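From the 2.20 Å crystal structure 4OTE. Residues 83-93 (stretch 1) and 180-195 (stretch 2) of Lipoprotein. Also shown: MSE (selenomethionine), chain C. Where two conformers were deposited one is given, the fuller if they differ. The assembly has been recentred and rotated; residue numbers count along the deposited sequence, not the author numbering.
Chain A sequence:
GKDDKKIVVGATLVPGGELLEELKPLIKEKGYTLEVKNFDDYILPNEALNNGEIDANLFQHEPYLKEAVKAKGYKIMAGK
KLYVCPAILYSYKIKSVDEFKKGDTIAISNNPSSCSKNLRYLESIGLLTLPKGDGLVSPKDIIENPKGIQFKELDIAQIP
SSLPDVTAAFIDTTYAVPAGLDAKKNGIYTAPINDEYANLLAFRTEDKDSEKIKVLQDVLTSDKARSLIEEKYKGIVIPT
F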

# COMPACT_ATOMS: atom_id res chain seq x y z
N TYR A 83 6.17 8.07 -0.53
CA TYR A 83 4.86 8.46 -0.04
C TYR A 83 4.22 7.35 0.78
O TYR A 83 4.49 6.17 0.56
CB TYR A 83 3.94 8.83 -1.21
CG TYR A 83 3.94 7.81 -2.33
CD1 TYR A 83 3.19 6.63 -2.22
CD2 TYR A 83 4.68 8.01 -3.48
CE1 TYR A 83 3.19 5.69 -3.24
CE2 TYR A 83 4.69 7.07 -4.50
CZ TYR A 83 3.95 5.92 -4.38
OH TYR A 83 3.96 4.99 -5.40
N VAL A 84 3.37 7.76 1.72
CA VAL A 84 2.62 6.83 2.55
C VAL A 84 1.19 6.72 2.03
O VAL A 84 0.65 7.70 1.51
CB VAL A 84 2.58 7.29 4.02
CG1 VAL A 84 2.09 6.17 4.91
CG2 VAL A 84 3.95 7.77 4.48
N CYS A 85 0.61 5.54 2.16
CA CYS A 85 -0.76 5.28 1.76
C CYS A 85 -1.48 4.68 2.96
O CYS A 85 -1.65 3.46 3.04
CB CYS A 85 -0.79 4.30 0.58
SG CYS A 85 0.08 4.85 -0.91
N PRO A 86 -1.88 5.53 3.93
CA PRO A 86 -2.49 5.02 5.15
C PRO A 86 -3.68 4.13 4.84
O PRO A 86 -4.48 4.45 3.96
CB PRO A 86 -2.95 6.28 5.88
CG PRO A 86 -2.13 7.39 5.32
CD PRO A 86 -1.82 7.00 3.91
N ALA A 87 -3.79 3.01 5.55
CA ALA A 87 -4.95 2.14 5.44
C ALA A 87 -6.20 2.92 5.81
O ALA A 87 -6.20 3.69 6.76
CB ALA A 87 -4.80 0.93 6.35
N ILE A 88 -7.26 2.73 5.03
CA ILE A 88 -8.52 3.40 5.28
C ILE A 88 -9.60 2.36 5.51
O ILE A 88 -9.68 1.36 4.79
CB ILE A 88 -8.90 4.34 4.10
CG1 ILE A 88 -7.93 5.52 4.05
CG2 ILE A 88 -10.34 4.84 4.26
CD1 ILE A 88 -8.03 6.35 2.80
N LEU A 89 -10.41 2.59 6.54
CA LEU A 89 -11.54 1.73 6.86
C LEU A 89 -12.76 2.28 6.13
O LEU A 89 -13.16 3.42 6.37
CB LEU A 89 -11.77 1.69 8.37
CG LEU A 89 -12.84 0.73 8.92
CD1 LEU A 89 -12.52 -0.71 8.59
CD2 LEU A 89 -12.99 0.90 10.43
N TYR A 90 -13.31 1.49 5.21
CA TYR A 90 -14.46 1.89 4.40
C TYR A 90 -15.73 1.21 4.90
O TYR A 90 -15.67 0.16 5.52
CB TYR A 90 -14.24 1.50 2.93
CG TYR A 90 -13.11 2.24 2.25
CD1 TYR A 90 -11.81 1.77 2.32
CD2 TYR A 90 -13.35 3.40 1.52
CE1 TYR A 90 -10.77 2.43 1.69
CE2 TYR A 90 -12.32 4.07 0.88
CZ TYR A 90 -11.03 3.58 0.97
OH TYR A 90 -9.99 4.23 0.35
N SER A 91 -16.87 1.83 4.61
CA SER A 91 -18.16 1.29 5.01
C SER A 91 -19.29 1.87 4.16
O SER A 91 -19.28 3.07 3.86
CB SER A 91 -18.42 1.58 6.49
OG SER A 91 -19.66 1.04 6.93
N TYR A 92 -20.23 1.01 3.77
CA TYR A 92 -21.47 1.45 3.12
C TYR A 92 -22.63 1.55 4.11
O TYR A 92 -23.72 1.97 3.74
CB TYR A 92 -21.88 0.46 2.01
CG TYR A 92 -21.03 0.44 0.76
CD1 TYR A 92 -20.26 1.54 0.38
CD2 TYR A 92 -21.02 -0.68 -0.07
CE1 TYR A 92 -19.49 1.51 -0.77
CE2 TYR A 92 -20.26 -0.71 -1.23
CZ TYR A 92 -19.50 0.38 -1.57
OH TYR A 92 -18.74 0.35 -2.72
N LYS A 93 -22.39 1.18 5.37
CA LYS A 93 -23.47 1.00 6.34
C LYS A 93 -23.41 1.95 7.54
O LYS A 93 -24.44 2.25 8.14
CB LYS A 93 -23.50 -0.46 6.80
CG LYS A 93 -23.69 -1.42 5.63
CD LYS A 93 -23.77 -2.86 6.08
CE LYS A 93 -23.86 -3.79 4.87
NZ LYS A 93 -23.93 -5.22 5.28
N GLY A 180 -13.39 2.23 -7.43
CA GLY A 180 -14.33 3.34 -7.39
C GLY A 180 -14.75 3.78 -6.00
O GLY A 180 -15.74 4.49 -5.84
N LEU A 181 -13.99 3.38 -4.98
CA LEU A 181 -14.29 3.79 -3.61
C LEU A 181 -13.78 5.20 -3.34
O LEU A 181 -12.65 5.54 -3.69
CB LEU A 181 -13.67 2.82 -2.60
CG LEU A 181 -14.23 1.40 -2.61
CD1 LEU A 181 -13.43 0.52 -1.66
CD2 LEU A 181 -15.70 1.39 -2.23
N ASP A 182 -14.62 6.02 -2.71
CA ASP A 182 -14.30 7.40 -2.39
C ASP A 182 -14.14 7.51 -0.87
O ASP A 182 -15.10 7.28 -0.13
CB ASP A 182 -15.42 8.32 -2.89
CG ASP A 182 -15.13 9.79 -2.61
OD1 ASP A 182 -15.05 10.18 -1.43
OD2 ASP A 182 -15.02 10.56 -3.59
N ALA A 183 -12.94 7.85 -0.43
CA ALA A 183 -12.63 7.90 1.00
C ALA A 183 -13.36 9.05 1.70
O ALA A 183 -13.75 8.92 2.86
CB ALA A 183 -11.13 8.01 1.22
N LYS A 184 -13.53 10.16 0.99
CA LYS A 184 -14.27 11.30 1.52
C LYS A 184 -15.71 10.90 1.82
O LYS A 184 -16.26 11.25 2.87
CB LYS A 184 -14.25 12.47 0.52
N LYS A 185 -16.31 10.14 0.91
CA LYS A 185 -17.70 9.71 1.05
C LYS A 185 -17.86 8.53 2.02
O LYS A 185 -18.71 8.57 2.90
CB LYS A 185 -18.25 9.32 -0.33
CG LYS A 185 -19.71 8.92 -0.35
CD LYS A 185 -20.10 8.37 -1.72
CE LYS A 185 -21.42 7.62 -1.66
NZ LYS A 185 -21.63 6.81 -2.89
N ASN A 186 -17.03 7.50 1.86
CA ASN A 186 -17.25 6.22 2.54
C ASN A 186 -16.18 5.76 3.53
O ASN A 186 -16.29 4.68 4.11
CB ASN A 186 -17.47 5.13 1.48
CG ASN A 186 -18.86 5.20 0.88
OD1 ASN A 186 -19.05 5.72 -0.22
ND2 ASN A 186 -19.84 4.72 1.62
N GLY A 187 -15.14 6.57 3.74
CA GLY A 187 -14.11 6.26 4.71
C GLY A 187 -14.54 6.71 6.09
O GLY A 187 -15.07 7.81 6.24
N ILE A 188 -14.34 5.86 7.09
CA ILE A 188 -14.70 6.20 8.47
C ILE A 188 -13.49 6.28 9.41
O ILE A 188 -13.62 6.70 10.55
CB ILE A 188 -15.75 5.21 9.05
CG1 ILE A 188 -15.17 3.81 9.22
CG2 ILE A 188 -16.98 5.16 8.15
CD1 ILE A 188 -16.12 2.84 9.89
N TYR A 189 -12.32 5.89 8.92
CA TYR A 189 -11.10 5.95 9.71
C TYR A 189 -9.91 5.84 8.78
O TYR A 189 -9.90 5.00 7.87
CB TYR A 189 -11.06 4.82 10.75
CG TYR A 189 -9.71 4.62 11.38
CD1 TYR A 189 -9.28 5.42 12.43
CD2 TYR A 189 -8.84 3.63 10.92
CE1 TYR A 189 -8.04 5.24 13.02
CE2 TYR A 189 -7.60 3.44 11.50
CZ TYR A 189 -7.20 4.25 12.54
OH TYR A 189 -5.96 4.06 13.11
N THR A 190 -8.92 6.71 8.99
CA THR A 190 -7.66 6.65 8.28
C THR A 190 -6.56 6.40 9.29
O THR A 190 -6.56 7.00 10.37
CB THR A 190 -7.39 7.97 7.54
OG1 THR A 190 -8.53 8.32 6.75
CG2 THR A 190 -6.17 7.85 6.63
N ALA A 191 -5.63 5.51 8.95
CA ALA A 191 -4.55 5.14 9.86
C ALA A 191 -3.55 6.28 10.01
O ALA A 191 -3.43 7.13 9.13
CB ALA A 191 -3.85 3.88 9.37
N PRO A 192 -2.81 6.30 11.14
CA PRO A 192 -1.85 7.40 11.33
C PRO A 192 -0.75 7.37 10.28
O PRO A 192 -0.44 6.31 9.73
CB PRO A 192 -1.27 7.14 12.73
CG PRO A 192 -2.13 6.09 13.35
CD PRO A 192 -2.74 5.31 12.23
N ILE A 193 -0.15 8.52 10.01
CA ILE A 193 1.00 8.59 9.12
C ILE A 193 2.19 7.92 9.80
O ILE A 193 2.54 8.26 10.93
CB ILE A 193 1.40 10.04 8.76
CG1 ILE A 193 0.21 10.82 8.19
CG2 ILE A 193 2.57 10.04 7.79
CD1 ILE A 193 -0.55 10.10 7.10
N ASN A 194 2.80 6.98 9.10
CA ASN A 194 3.97 6.27 9.60
C ASN A 194 4.90 5.99 8.42
O ASN A 194 4.59 5.14 7.60
CB ASN A 194 3.53 4.96 10.28
CG ASN A 194 4.67 4.24 10.98
OD1 ASN A 194 5.85 4.55 10.77
ND2 ASN A 194 4.33 3.28 11.82
N ASP A 195 6.02 6.71 8.34
CA ASP A 195 6.90 6.62 7.17
C ASP A 195 7.65 5.28 7.07
O ASP A 195 8.30 5.01 6.07
CB ASP A 195 7.88 7.81 7.10
CG ASP A 195 8.94 7.78 8.18
OD1 ASP A 195 8.90 6.91 9.07
OD2 ASP A 195 9.84 8.66 8.14
N MSE C . -0.01 0.84 -1.16
CA MSE C . 0.06 -0.27 -0.15
C MSE C . 0.09 0.32 1.21
O MSE C . 0.95 1.15 1.52
OXT MSE C . -0.76 -0.02 2.03
CB MSE C . 1.30 -1.16 -0.32
CG MSE C . 1.26 -2.37 0.62
SE MSE C . 2.94 -3.39 0.52
CE MSE C . 2.66 -4.16 -1.26
O HOH W 1 -10.06 5.67 -2.01

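The apolar centre of the contact gathers on the side of the sheet where I88 and Y90 point. I88 CD1 lies 3.9 Å from A183 CB, joining the strand to the short helix 183-186. The Y90 ring packs against this helix and the loop before it: L181 CD1 sits 4.3 Å from the ring centroid and only 10° off its normal, the geometry of a CH-pi contact over one face, while Y90 CE2 approaches A183 CB at 4.1 Å. G187 suits this crowded place, since an ideal CB there would stand 2.7 Å from A183 O and 3.2 Å from I88 CG2. L89 turns to the other face, where its CD2 meets I188 CD1 at 3.7 Å and its CB meets Y189 CB at 4.0 Å. Farther along, P86 CG reaches I193 CD1 at 3.6 Å, and V84 CG2 lies 4.2 Å from I193 CG2.

Backbone pairing accompanies the packing of I88, L89 and Y90. The strand axes run at 159°, close to antiparallel, and approach to 4.7 Å. L89 N donates to Y189 O (2.8 Å, 168°), whereas L89 O accepts from I188 N (2.8 Å, 174°); the two bonds of L89 thus go to successive residues. A191 N to A87 O (2.9 Å, 155°) extends the pairing beyond the strands.

At the polar edge, N186 engages S91 twice: S91 N donates to N186 O (3.0 Å), and N186 ND2 donates to S91 O (2.8 Å, 163°). The same ND2 lies 3.4 Å from Y92 CD1, at the ring edge. The helix presenting N186 is capped by D182, whose OD1 accepts from K185 N at 2.7 Å. Finally, a water bridges the stretches, 2.8 Å from Y90 OH and donating to L181 O, 3.1 Å from the water oxygen.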